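Side-chain contacts in FYVE, RhoGEF and PH domain-containing protein 5 (Homo sapiens, PDB 3MPX), which activates the small GTPase CDC42 by promoting exchange of its bound GDP for GTP, and mediates VEGF-induced CDC42 activation: residues 28-33 with 170-175; 32-37 with 84-89; 115-120 with 174-179; 210-215 with 220-225. All blocks are in the same frame, centred on the assembly; numbering follows the deposited sequence.

Contact 1. Residues 28-33 with 170-175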
loop_
_atom_site.group_PDB
_atom_site.type_symbol
_atom_site.label_atom_id
_atom_site.label_comp_id
_atom_site.label_asym_id
_atom_site.label_seq_id
_atom_site.Cartn_x
_atom_site.Cartn_y
_atom_site.Cartn_z
ATOM N N GLN A 28 -6.034 18.460 0.934
ATOM C CA GLN A 28 -7.248 18.101 1.664
ATOM C C GLN A 28 -7.317 16.557 1.741
ATOM O O GLN A 28 -7.581 16.036 2.822
ATOM C CB GLN A 28 -8.493 18.703 0.994
ATOM C CG GLN A 28 -8.572 20.226 1.123
ATOM C CD GLN A 28 -9.734 20.922 0.428
ATOM O OE1 GLN A 28 -9.952 22.126 0.641
ATOM N NE2 GLN A 28 -10.505 20.215 -0.417
ATOM N N GLU A 29 -6.974 15.835 0.630
ATOM C CA GLU A 29 -6.919 14.363 0.565
ATOM C C GLU A 29 -5.855 13.827 1.518
ATOM O O GLU A 29 -6.026 12.762 2.113
ATOM C CB GLU A 29 -6.625 13.877 -0.866
ATOM C CG GLU A 29 -7.050 12.434 -1.114
ATOM C CD GLU A 29 -6.375 11.670 -2.247
ATOM O OE1 GLU A 29 -6.107 10.457 -2.058
ATOM O OE2 GLU A 29 -6.138 12.265 -3.326
ATOM N N LEU A 30 -4.763 14.581 1.665
ATOM C CA LEU A 30 -3.653 14.250 2.538
ATOM C C LEU A 30 -4.064 14.426 3.986
ATOM O O LEU A 30 -3.799 13.532 4.785
ATOM C CB LEU A 30 -2.441 15.121 2.187
ATOM C CG LEU A 30 -1.131 14.831 2.909
ATOM C CD1 LEU A 30 -0.548 13.466 2.516
ATOM C CD2 LEU A 30 -0.146 15.985 2.716
ATOM N N LEU A 31 -4.754 15.543 4.319
ATOM C CA LEU A 31 -5.225 15.793 5.684
ATOM C C LEU A 31 -6.260 14.768 6.153
ATOM O O LEU A 31 -6.113 14.237 7.243
ATOM C CB LEU A 31 -5.780 17.219 5.827
ATOM C CG LEU A 31 -6.317 17.673 7.216
ATOM C CD1 LEU A 31 -5.243 17.660 8.281
ATOM C CD2 LEU A 31 -6.903 19.053 7.133
ATOM N N SER A 32 -7.291 14.493 5.346
ATOM C CA SER A 32 -8.367 13.565 5.698
ATOM C C SER A 32 -7.842 12.157 5.977
ATOM O O SER A 32 -8.229 11.540 6.989
ATOM C CB SER A 32 -9.450 13.547 4.619
ATOM O OG SER A 32 -8.927 13.632 3.304
ATOM N N SER A 33 -6.942 11.669 5.078
ATOM C CA SER A 33 -6.289 10.365 5.185
ATOM C C SER A 33 -5.286 10.352 6.344
ATOM O O SER A 33 -5.117 9.305 6.978
ATOM C CB SER A 33 -5.624 9.969 3.871
ATOM O OG SER A 33 -4.595 10.861 3.489
ATOM N N VAL A 170 3.294 0.841 7.602
ATOM C CA VAL A 170 4.300 1.012 6.539
ATOM C C VAL A 170 3.673 1.478 5.194
ATOM O O VAL A 170 4.368 2.020 4.338
ATOM C CB VAL A 170 5.064 -0.335 6.372
ATOM C CG1 VAL A 170 6.219 -0.238 5.369
ATOM C CG2 VAL A 170 5.552 -0.862 7.710
ATOM N N GLN A 171 2.392 1.209 4.997
ATOM C CA GLN A 171 1.676 1.541 3.773
ATOM C C GLN A 171 1.501 3.085 3.584
ATOM O O GLN A 171 1.552 3.573 2.447
ATOM C CB GLN A 171 0.342 0.769 3.769
ATOM C CG GLN A 171 -0.741 1.274 2.843
ATOM C CD GLN A 171 -2.016 0.539 3.113
ATOM O OE1 GLN A 171 -2.335 -0.418 2.428
ATOM N NE2 GLN A 171 -2.745 0.938 4.148
ATOM N N ARG A 172 1.355 3.845 4.694
ATOM C CA ARG A 172 1.214 5.306 4.636
ATOM C C ARG A 172 2.351 5.966 3.849
ATOM O O ARG A 172 2.133 6.991 3.190
ATOM C CB ARG A 172 1.183 5.894 6.049
ATOM C CG ARG A 172 0.716 7.351 6.123
ATOM C CD ARG A 172 -0.695 7.577 5.584
ATOM N NE ARG A 172 -1.028 8.997 5.602
ATOM C CZ ARG A 172 -1.819 9.602 4.729
ATOM N NH1 ARG A 172 -2.070 10.895 4.843
ATOM N NH2 ARG A 172 -2.362 8.919 3.726
ATOM N N LEU A 173 3.569 5.385 3.952
ATOM C CA LEU A 173 4.760 5.859 3.273
ATOM C C LEU A 173 4.604 5.813 1.748
ATOM O O LEU A 173 4.981 6.770 1.084
ATOM C CB LEU A 173 5.988 5.063 3.748
ATOM C CG LEU A 173 6.330 5.139 5.258
ATOM C CD1 LEU A 173 7.534 4.280 5.584
ATOM C CD2 LEU A 173 6.558 6.596 5.732
ATOM N N PHE A 174 3.996 4.740 1.201
ATOM C CA PHE A 174 3.750 4.609 -0.247
ATOM C C PHE A 174 2.607 5.573 -0.701
ATOM O O PHE A 174 2.612 6.057 -1.836
ATOM C CB PHE A 174 3.481 3.142 -0.635
ATOM C CG PHE A 174 4.592 2.187 -0.235
ATOM C CD1 PHE A 174 5.825 2.210 -0.883
ATOM C CD2 PHE A 174 4.396 1.244 0.771
ATOM C CE1 PHE A 174 6.854 1.331 -0.507
ATOM C CE2 PHE A 174 5.432 0.362 1.142
ATOM C CZ PHE A 174 6.657 0.421 0.504
ATOM N N GLN A 175 1.687 5.901 0.229
ATOM C CA GLN A 175 0.599 6.843 0.050
ATOM C C GLN A 175 1.134 8.267 -0.080
ATOM O O GLN A 175 0.709 8.982 -0.989
ATOM C CB GLN A 175 -0.415 6.717 1.195
ATOM C CG GLN A 175 -1.380 5.520 1.026
ATOM C CD GLN A 175 -2.203 5.218 2.259
ATOM O OE1 GLN A 175 -2.293 6.005 3.205
ATOM N NE2 GLN A 175 -2.815 4.050 2.288
#
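Arg172 reaches across from helix 162-184 to grasp Ser33 on helix 21-59, and its guanidinium group carries nearly all of the polar contact between the two segments. Both terminal nitrogens converge on one hydroxyl oxygen: NH1 of Arg172 donates to OG of Ser33 at 2.9 Å, while a weak bond from NH2 of Arg172 meets the same OG at 3.0 Å. Neither is straight; the angle at the NH1 hydrogen is 131°, and the serine oxygen stands off the guanidinium plane. The carbonyl carbon of Ser33 lies over one face of the group, toward its rim. The arginine chain leaves its helix with CG anti to the backbone N, then bends at chi2 (60°), which carries the charged end over to the neighbouring helix. These two long helices belong to the all-helical DH domain of a Rho exchange factor, and the arginine ties them together inside the bundle. Its rotation is steadied from its own helix: NH2 of Arg172 donates to OE1 of Gln175 at 3.0 Å, in the guanidinium plane and with a much straighter angle of 164°. Glu34, one residue beyond Ser33, forms a salt bridge with NH1. Leu30 adds an apolar neighbour, its CD1 methyl 3.8 Å from NH1 of Arg172; the same leucine also packs on Tyr176 and Leu179.

Contact 2. Residues 32-37 with 84-89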
loop_
_atom_site.group_PDB
_atom_site.type_symbol
_atom_site.label_atom_id
_atom_site.label_comp_id
_atom_site.label_asym_id
_atom_site.label_seq_id
_atom_site.Cartn_x
_atom_site.Cartn_y
_atom_site.Cartn_z
ATOM N N SER A 32 -7.291 14.493 5.346
ATOM C CA SER A 32 -8.367 13.565 5.698
ATOM C C SER A 32 -7.842 12.157 5.977
ATOM O O SER A 32 -8.229 11.540 6.989
ATOM C CB SER A 32 -9.450 13.547 4.619
ATOM O OG SER A 32 -8.927 13.632 3.304
ATOM N N SER A 33 -6.942 11.669 5.078
ATOM C CA SER A 33 -6.289 10.365 5.185
ATOM C C SER A 33 -5.286 10.352 6.344
ATOM O O SER A 33 -5.117 9.305 6.978
ATOM C CB SER A 33 -5.624 9.969 3.871
ATOM O OG SER A 33 -4.595 10.861 3.489
ATOM N N GLU A 34 -4.649 11.502 6.645
ATOM C CA GLU A 34 -3.752 11.568 7.794
ATOM C C GLU A 34 -4.550 11.382 9.092
ATOM O O GLU A 34 -4.112 10.600 9.930
ATOM C CB GLU A 34 -2.925 12.859 7.836
ATOM C CG GLU A 34 -1.781 12.798 8.837
ATOM C CD GLU A 34 -0.625 11.850 8.543
ATOM O OE1 GLU A 34 -0.423 11.475 7.366
ATOM O OE2 GLU A 34 0.107 11.510 9.498
ATOM N N LYS A 35 -5.732 12.055 9.238
ATOM C CA LYS A 35 -6.626 11.932 10.402
ATOM C C LYS A 35 -6.926 10.455 10.646
ATOM O O LYS A 35 -6.691 9.943 11.746
ATOM C CB LYS A 35 -7.961 12.673 10.182
ATOM C CG LYS A 35 -7.832 14.167 10.072
ATOM C CD LYS A 35 -9.160 14.872 10.196
ATOM C CE LYS A 35 -9.011 16.366 9.974
ATOM N NZ LYS A 35 -9.933 16.890 8.918
ATOM N N ALA A 36 -7.402 9.762 9.598
ATOM C CA ALA A 36 -7.740 8.339 9.647
ATOM C C ALA A 36 -6.560 7.459 10.069
ATOM O O ALA A 36 -6.777 6.437 10.727
ATOM C CB ALA A 36 -8.261 7.898 8.300
ATOM N N TYR A 37 -5.323 7.863 9.686
ATOM C CA TYR A 37 -4.075 7.170 9.973
ATOM C C TYR A 37 -3.659 7.348 11.429
ATOM O O TYR A 37 -3.188 6.391 12.054
ATOM C CB TYR A 37 -2.978 7.671 9.033
ATOM C CG TYR A 37 -1.653 6.960 9.188
ATOM C CD1 TYR A 37 -1.525 5.602 8.885
ATOM C CD2 TYR A 37 -0.519 7.644 9.623
ATOM C CE1 TYR A 37 -0.302 4.941 9.022
ATOM C CE2 TYR A 37 0.715 7.000 9.739
ATOM C CZ TYR A 37 0.817 5.649 9.436
ATOM O OH TYR A 37 2.028 5.017 9.521
ATOM N N ASP A 84 3.430 9.582 17.591
ATOM C CA ASP A 84 3.777 10.939 17.963
ATOM C C ASP A 84 4.183 11.743 16.755
ATOM O O ASP A 84 3.784 12.915 16.647
ATOM C CB ASP A 84 4.886 10.942 19.033
ATOM C CG ASP A 84 4.484 10.397 20.407
ATOM O OD1 ASP A 84 3.257 10.360 20.708
ATOM O OD2 ASP A 84 5.394 10.029 21.195
ATOM N N LEU A 85 4.930 11.107 15.818
ATOM C CA LEU A 85 5.395 11.741 14.585
ATOM C C LEU A 85 4.215 12.208 13.754
ATOM O O LEU A 85 4.186 13.370 13.341
ATOM C CB LEU A 85 6.329 10.806 13.776
ATOM C CG LEU A 85 6.431 11.003 12.250
ATOM C CD1 LEU A 85 7.229 12.239 11.876
ATOM C CD2 LEU A 85 6.997 9.773 11.576
ATOM N N HIS A 86 3.226 11.318 13.565
ATOM C CA HIS A 86 2.045 11.566 12.761
ATOM C C HIS A 86 1.032 12.451 13.484
ATOM O O HIS A 86 0.384 13.280 12.826
ATOM C CB HIS A 86 1.466 10.251 12.250
ATOM C CG HIS A 86 2.400 9.599 11.274
ATOM N ND1 HIS A 86 2.423 9.966 9.942
ATOM C CD2 HIS A 86 3.396 8.716 11.495
ATOM C CE1 HIS A 86 3.382 9.243 9.388
ATOM N NE2 HIS A 86 4.003 8.492 10.286
ATOM N N GLN A 87 0.965 12.368 14.835
ATOM C CA GLN A 87 0.121 13.284 15.614
ATOM C C GLN A 87 0.563 14.744 15.299
ATOM O O GLN A 87 -0.290 15.583 15.022
ATOM C CB GLN A 87 0.222 13.004 17.122
ATOM C CG GLN A 87 -0.875 12.087 17.630
ATOM C CD GLN A 87 -0.750 11.783 19.107
ATOM O OE1 GLN A 87 0.308 11.375 19.615
ATOM N NE2 GLN A 87 -1.858 11.916 19.823
ATOM N N GLY A 88 1.879 14.975 15.239
ATOM C CA GLY A 88 2.470 16.261 14.898
ATOM C C GLY A 88 2.205 16.721 13.478
ATOM O O GLY A 88 1.869 17.894 13.283
ATOM N N ILE A 89 2.384 15.799 12.469
ATOM C CA ILE A 89 2.133 16.018 11.035
ATOM C C ILE A 89 0.665 16.496 10.875
ATOM O O ILE A 89 0.434 17.535 10.266
ATOM C CB ILE A 89 2.466 14.742 10.187
ATOM C CG1 ILE A 89 3.979 14.611 9.961
ATOM C CG2 ILE A 89 1.713 14.719 8.833
ATOM C CD1 ILE A 89 4.447 13.335 9.315
#
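The imidazole of His86 is enclosed on both faces. On one, CE2 of Tyr37 stands 3.3 Å above the ring plane, over its centre; on the opposite face CG of Leu85, from the histidine's own helix, lies 3.8 Å above the plane, offset toward the rim. Tyr37 therefore points its edge at the face of His86 in a T-shaped stack, the ring planes at 83° and the centroids 4.7 Å apart. At the edge of the imidazole sits the carboxylate of Glu34, almost coplanar with it. ND1 of His86 donates to the syn lone pair of OE2 of Glu34 at 2.8 Å, with an angle of 145° at the hydrogen. To get there, chi1 turns the glutamate chain away from its own amide nitrogen and chi2 (68°) bends it. The CG2 methyl of Ile89 packs against the carboxylate, 3.6 Å from OE2 of Glu34. Second-shell bonds hold the first-shell groups in place: OE1 of Glu34 is hydrogen-bonded to the hydroxyl of Tyr176, and the Tyr37 hydroxyl to the carbonyl oxygen of Val169. A buried His-carboxylate hydrogen bond beside an aromatic stack thus joins two roughly antiparallel helices, 21-59 and 66-98, of the DH-domain helical bundle.

Contact 3. Residues 115-120 with 174-179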
loop_
_atom_site.group_PDB
_atom_site.type_symbol
_atom_site.label_atom_id
_atom_site.label_comp_id
_atom_site.label_asym_id
_atom_site.label_seq_id
_atom_site.Cartn_x
_atom_site.Cartn_y
_atom_site.Cartn_z
ATOM N N GLN A 115 14.308 13.105 11.127
ATOM C CA GLN A 115 14.493 12.284 12.331
ATOM C C GLN A 115 13.231 11.454 12.629
ATOM O O GLN A 115 13.333 10.341 13.135
ATOM C CB GLN A 115 14.839 13.199 13.534
ATOM C CG GLN A 115 14.608 12.585 14.931
ATOM C CD GLN A 115 14.723 13.579 16.069
ATOM O OE1 GLN A 115 13.752 14.243 16.455
ATOM N NE2 GLN A 115 15.911 13.678 16.656
ATOM N N GLY A 116 12.062 12.015 12.335
ATOM C CA GLY A 116 10.788 11.344 12.564
ATOM C C GLY A 116 10.586 10.100 11.724
ATOM O O GLY A 116 10.261 9.037 12.260
ATOM N N PHE A 117 10.791 10.235 10.403
ATOM C CA PHE A 117 10.671 9.162 9.428
ATOM C C PHE A 117 11.797 8.125 9.605
ATOM O O PHE A 117 11.770 7.072 8.969
ATOM C CB PHE A 117 10.635 9.731 7.995
ATOM C CG PHE A 117 9.295 10.315 7.599
ATOM C CD1 PHE A 117 8.264 9.498 7.157
ATOM C CD2 PHE A 117 9.073 11.687 7.641
ATOM C CE1 PHE A 117 7.022 10.039 6.803
ATOM C CE2 PHE A 117 7.828 12.224 7.289
ATOM C CZ PHE A 117 6.814 11.394 6.869
ATOM N N ASP A 118 12.765 8.398 10.496
ATOM C CA ASP A 118 13.845 7.448 10.768
ATOM C C ASP A 118 13.320 6.304 11.605
ATOM O O ASP A 118 13.806 5.185 11.466
ATOM C CB ASP A 118 15.051 8.133 11.413
ATOM C CG ASP A 118 15.929 8.875 10.420
ATOM O OD1 ASP A 118 16.133 8.350 9.292
ATOM O OD2 ASP A 118 16.448 9.958 10.780
ATOM N N HIS A 119 12.280 6.573 12.428
ATOM C CA HIS A 119 11.562 5.572 13.220
ATOM C C HIS A 119 10.873 4.575 12.275
ATOM O O HIS A 119 10.911 3.372 12.531
ATOM C CB HIS A 119 10.563 6.245 14.170
ATOM C CG HIS A 119 11.225 6.959 15.311
ATOM N ND1 HIS A 119 11.914 6.265 16.299
ATOM C CD2 HIS A 119 11.297 8.281 15.580
ATOM C CE1 HIS A 119 12.366 7.180 17.130
ATOM N NE2 HIS A 119 12.013 8.406 16.749
ATOM N N HIS A 120 10.301 5.088 11.150
ATOM C CA HIS A 120 9.744 4.289 10.055
ATOM C C HIS A 120 10.818 3.337 9.484
ATOM O O HIS A 120 10.569 2.140 9.393
ATOM C CB HIS A 120 9.159 5.181 8.934
ATOM C CG HIS A 120 7.719 5.522 9.167
ATOM N ND1 HIS A 120 6.717 4.548 9.111
ATOM C CD2 HIS A 120 7.157 6.700 9.510
ATOM C CE1 HIS A 120 5.589 5.177 9.383
ATOM N NE2 HIS A 120 5.801 6.471 9.621
ATOM N N PHE A 174 3.996 4.740 1.201
ATOM C CA PHE A 174 3.750 4.609 -0.247
ATOM C C PHE A 174 2.607 5.573 -0.701
ATOM O O PHE A 174 2.612 6.057 -1.836
ATOM C CB PHE A 174 3.481 3.142 -0.635
ATOM C CG PHE A 174 4.592 2.187 -0.235
ATOM C CD1 PHE A 174 5.825 2.210 -0.883
ATOM C CD2 PHE A 174 4.396 1.244 0.771
ATOM C CE1 PHE A 174 6.854 1.331 -0.507
ATOM C CE2 PHE A 174 5.432 0.362 1.142
ATOM C CZ PHE A 174 6.657 0.421 0.504
ATOM N N GLN A 175 1.687 5.901 0.229
ATOM C CA GLN A 175 0.599 6.843 0.050
ATOM C C GLN A 175 1.134 8.267 -0.080
ATOM O O GLN A 175 0.709 8.982 -0.989
ATOM C CB GLN A 175 -0.415 6.717 1.195
ATOM C CG GLN A 175 -1.380 5.520 1.026
ATOM C CD GLN A 175 -2.203 5.218 2.259
ATOM O OE1 GLN A 175 -2.293 6.005 3.205
ATOM N NE2 GLN A 175 -2.815 4.050 2.288
ATOM N N TYR A 176 2.108 8.673 0.772
ATOM C CA TYR A 176 2.719 10.007 0.672
ATOM C C TYR A 176 3.366 10.144 -0.723
ATOM O O TYR A 176 3.123 11.130 -1.406
ATOM C CB TYR A 176 3.783 10.222 1.749
ATOM C CG TYR A 176 3.307 10.328 3.183
ATOM C CD1 TYR A 176 2.103 10.958 3.496
ATOM C CD2 TYR A 176 4.121 9.927 4.237
ATOM C CE1 TYR A 176 1.683 11.099 4.818
ATOM C CE2 TYR A 176 3.712 10.065 5.562
ATOM C CZ TYR A 176 2.484 10.631 5.846
ATOM O OH TYR A 176 2.083 10.740 7.152
ATOM N N GLN A 177 4.114 9.110 -1.171
ATOM C CA GLN A 177 4.727 9.017 -2.495
ATOM C C GLN A 177 3.712 9.240 -3.604
ATOM O O GLN A 177 3.924 10.131 -4.416
ATOM C CB GLN A 177 5.402 7.663 -2.668
ATOM C CG GLN A 177 6.773 7.609 -2.003
ATOM C CD GLN A 177 7.500 6.290 -2.152
ATOM O OE1 GLN A 177 8.730 6.246 -2.063
ATOM N NE2 GLN A 177 6.774 5.177 -2.351
ATOM N N VAL A 178 2.576 8.513 -3.603
ATOM C CA VAL A 178 1.563 8.693 -4.659
ATOM C C VAL A 178 0.878 10.076 -4.559
ATOM O O VAL A 178 0.733 10.740 -5.583
ATOM C CB VAL A 178 0.527 7.532 -4.837
ATOM C CG1 VAL A 178 1.206 6.181 -4.944
ATOM C CG2 VAL A 178 -0.533 7.511 -3.746
ATOM N N LEU A 179 0.496 10.511 -3.344
ATOM C CA LEU A 179 -0.155 11.803 -3.134
ATOM C C LEU A 179 0.767 12.956 -3.504
ATOM O O LEU A 179 0.332 13.873 -4.213
ATOM C CB LEU A 179 -0.623 11.970 -1.673
ATOM C CG LEU A 179 -1.985 11.391 -1.320
ATOM C CD1 LEU A 179 -1.959 10.748 0.039
ATOM C CD2 LEU A 179 -3.040 12.466 -1.318
#
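Phe117 and Tyr176 meet in the interior of the DH helical bundle, where the N-terminal part of helix 117-138 faces the C-terminal half of helix 162-184. The backbones stand well apart, with the CA atoms of Phe117 and Tyr176 11.9 Å from each other, so the two aromatic side chains span the distance between them. Along 115-120, Phe117 is the residue that makes the contact. Its CG lies anti to the carbonyl carbon (chi1 -78°), which directs the ring toward helix 162-184, and the ring in turn answers a tyrosine that comes to meet it from the other side. Around it Ile89 and Leu203 add apolar neighbours from helices 66-98 and 192-214. Three residues on, His120 makes no contact with 174-179 but packs on Leu173, about one turn earlier in helix 162-184, and its NE2 is hydrogen-bonded to NE2 of His86, the two rings nearly perpendicular. Tyr176 has further neighbours in Ile204 and in Phe110, whose ring it meets edge-to-face. With Phe117 the relation is different: the two rings meet rim to rim, neither lying over the other, with centroids 5.8 Å apart and planes at 79°. The touching falls on one corner of the tyrosine, CE2 of Tyr176 sitting close to the plane of the phenylalanine ring, 3.5 Å from CE1 and 3.6 Å from CZ of Phe117.

Contact 4. Residues 210-215 with 220-225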
loop_
_atom_site.group_PDB
_atom_site.type_symbol
_atom_site.label_atom_id
_atom_site.label_comp_id
_atom_site.label_asym_id
_atom_site.label_seq_id
_atom_site.Cartn_x
_atom_site.Cartn_y
_atom_site.Cartn_z
ATOM N N ARG A 210 14.077 0.893 2.107
ATOM C CA ARG A 210 14.277 -0.101 3.154
ATOM C C ARG A 210 13.107 -1.115 3.196
ATOM O O ARG A 210 13.331 -2.302 3.425
ATOM C CB ARG A 210 14.503 0.594 4.515
ATOM N N ALA A 211 11.870 -0.657 2.939
ATOM C CA ALA A 211 10.704 -1.549 2.936
ATOM C C ALA A 211 10.850 -2.620 1.832
ATOM O O ALA A 211 10.733 -3.816 2.094
ATOM C CB ALA A 211 9.432 -0.734 2.753
ATOM N N ASN A 212 11.214 -2.171 0.629
ATOM C CA ASN A 212 11.441 -2.970 -0.559
ATOM C C ASN A 212 12.592 -3.960 -0.418
ATOM O O ASN A 212 12.524 -5.035 -1.006
ATOM C CB ASN A 212 11.700 -2.040 -1.741
ATOM C CG ASN A 212 10.500 -1.192 -2.086
ATOM O OD1 ASN A 212 9.476 -1.693 -2.562
ATOM N ND2 ASN A 212 10.586 0.106 -1.828
ATOM N N ASP A 213 13.635 -3.622 0.345
ATOM C CA ASP A 213 14.769 -4.524 0.473
ATOM C C ASP A 213 14.895 -5.237 1.834
ATOM O O ASP A 213 15.742 -6.125 1.947
ATOM C CB ASP A 213 16.082 -3.810 0.103
ATOM C CG ASP A 213 16.459 -2.572 0.908
ATOM O OD1 ASP A 213 16.649 -2.695 2.151
ATOM O OD2 ASP A 213 16.715 -1.513 0.282
ATOM N N SER A 214 14.073 -4.873 2.858
ATOM C CA SER A 214 14.142 -5.468 4.216
ATOM C C SER A 214 12.837 -6.113 4.699
ATOM O O SER A 214 12.802 -6.647 5.814
ATOM C CB SER A 214 14.606 -4.434 5.233
ATOM O OG SER A 214 15.920 -4.017 4.906
HETATM N N MSE A 215 11.774 -6.062 3.866
HETATM C CA MSE A 215 10.460 -6.629 4.158
HETATM C C MSE A 215 10.043 -7.537 3.026
HETATM O O MSE A 215 10.049 -7.115 1.858
HETATM C CB MSE A 215 9.418 -5.530 4.306
HETATM C CG MSE A 215 9.357 -4.907 5.671
HETATM SE SE MSE A 215 7.953 -3.530 5.728
HETATM C CE MSE A 215 6.361 -4.603 5.225
ATOM N N ASN A 220 5.471 -5.884 -2.795
ATOM C CA ASN A 220 4.050 -6.120 -3.051
ATOM C C ASN A 220 3.162 -5.002 -2.502
ATOM O O ASN A 220 2.230 -4.578 -3.206
ATOM C CB ASN A 220 3.587 -7.469 -2.514
ATOM C CG ASN A 220 2.410 -7.964 -3.301
ATOM O OD1 ASN A 220 2.546 -8.351 -4.469
ATOM N ND2 ASN A 220 1.221 -7.862 -2.724
ATOM N N LEU A 221 3.457 -4.520 -1.262
ATOM C CA LEU A 221 2.722 -3.428 -0.624
ATOM C C LEU A 221 2.780 -2.191 -1.520
ATOM O O LEU A 221 1.762 -1.526 -1.712
ATOM C CB LEU A 221 3.272 -3.114 0.794
ATOM C CG LEU A 221 2.528 -2.023 1.610
ATOM C CD1 LEU A 221 1.027 -2.307 1.702
ATOM C CD2 LEU A 221 3.099 -1.890 3.010
ATOM N N GLN A 222 3.956 -1.932 -2.115
ATOM C CA GLN A 222 4.162 -0.827 -3.032
ATOM C C GLN A 222 3.318 -1.018 -4.292
ATOM O O GLN A 222 2.557 -0.109 -4.618
ATOM C CB GLN A 222 5.659 -0.655 -3.369
ATOM C CG GLN A 222 5.932 0.355 -4.489
ATOM C CD GLN A 222 7.350 0.833 -4.488
ATOM O OE1 GLN A 222 7.642 2.005 -4.228
ATOM N NE2 GLN A 222 8.255 -0.056 -4.809
ATOM N N LYS A 223 3.419 -2.189 -4.977
ATOM C CA LYS A 223 2.642 -2.457 -6.198
ATOM C C LYS A 223 1.165 -2.161 -5.989
ATOM O O LYS A 223 0.603 -1.369 -6.745
ATOM C CB LYS A 223 2.830 -3.897 -6.716
ATOM C CG LYS A 223 4.125 -4.115 -7.496
ATOM C CD LYS A 223 4.442 -5.596 -7.738
ATOM C CE LYS A 223 5.197 -6.285 -6.621
ATOM N NZ LYS A 223 4.954 -7.756 -6.605
ATOM N N LEU A 224 0.575 -2.708 -4.894
ATOM C CA LEU A 224 -0.843 -2.555 -4.571
ATOM C C LEU A 224 -1.215 -1.118 -4.221
ATOM O O LEU A 224 -2.337 -0.701 -4.559
ATOM C CB LEU A 224 -1.300 -3.538 -3.478
ATOM C CG LEU A 224 -0.960 -5.062 -3.671
ATOM C CD1 LEU A 224 -1.660 -5.922 -2.619
ATOM C CD2 LEU A 224 -1.256 -5.579 -5.101
ATOM N N VAL A 225 -0.283 -0.331 -3.614
ATOM C CA VAL A 225 -0.595 1.072 -3.297
ATOM C C VAL A 225 -0.643 1.893 -4.609
ATOM O O VAL A 225 -1.589 2.678 -4.816
ATOM C CB VAL A 225 0.299 1.707 -2.202
ATOM C CG1 VAL A 225 0.099 3.221 -2.131
ATOM C CG2 VAL A 225 0.024 1.084 -0.829
#
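Asn212 and Gln222 bring their side-chain amides together at the surface, between two consecutive helices. OD1 of Asn212 lies 3.0 Å from NE2 of Gln222, yet the angle is too poor for a hydrogen bond, so the pair is best read as a polar contact. The two side chains cross at about a right angle, while the amide planes are turned only 27° from each other. In Gln222 the first torsion (171°) sets the chain opposite its amide nitrogen, and it stays extended beyond CG. On the buried side, the first side-chain bonds of Leu221 and selenomethionine Met215 point toward the facing segment without close contact. Two helices in sequence are joined here by a short turn: helix 192-214, a long helix of the DH domain, ends just before Met215, and helix 218-230 follows, leading on toward the strands of the PH domain. Phe174 of helix 162-184 packs on both Leu221 and Gln222, while Met215 settles against Leu167 and Val170 of that helix. Farther out, OD1 of Asn220 accepts from NZ of Lys223 at 3.3 Å, within the carbonyl plane and on a lone pair, and also from the backbone N of Phe244 in strand 244-254.

Overall arrangement
Contacts 1, 2 and 3 form one buried cluster in the DH domain, with centres 8 to 11 Å apart. Contacts 1 and 2 both start from helix 21-59, and contacts 1 and 3 both end on helix 162-184; helices 66-98 and 117-138 complete the set. Contact 2 closes before contact 3 opens along the chain, but the segments of contact 1 lie 137 residues apart in sequence, so distant parts of the chain are gathered into a single polar and aromatic core. Contact 4 comes last in the chain, about 21 Å from contact 2 between centres. Phe174 connects it to the cluster, so the helix leading toward the PH domain rests directly on the exchange-factor bundle.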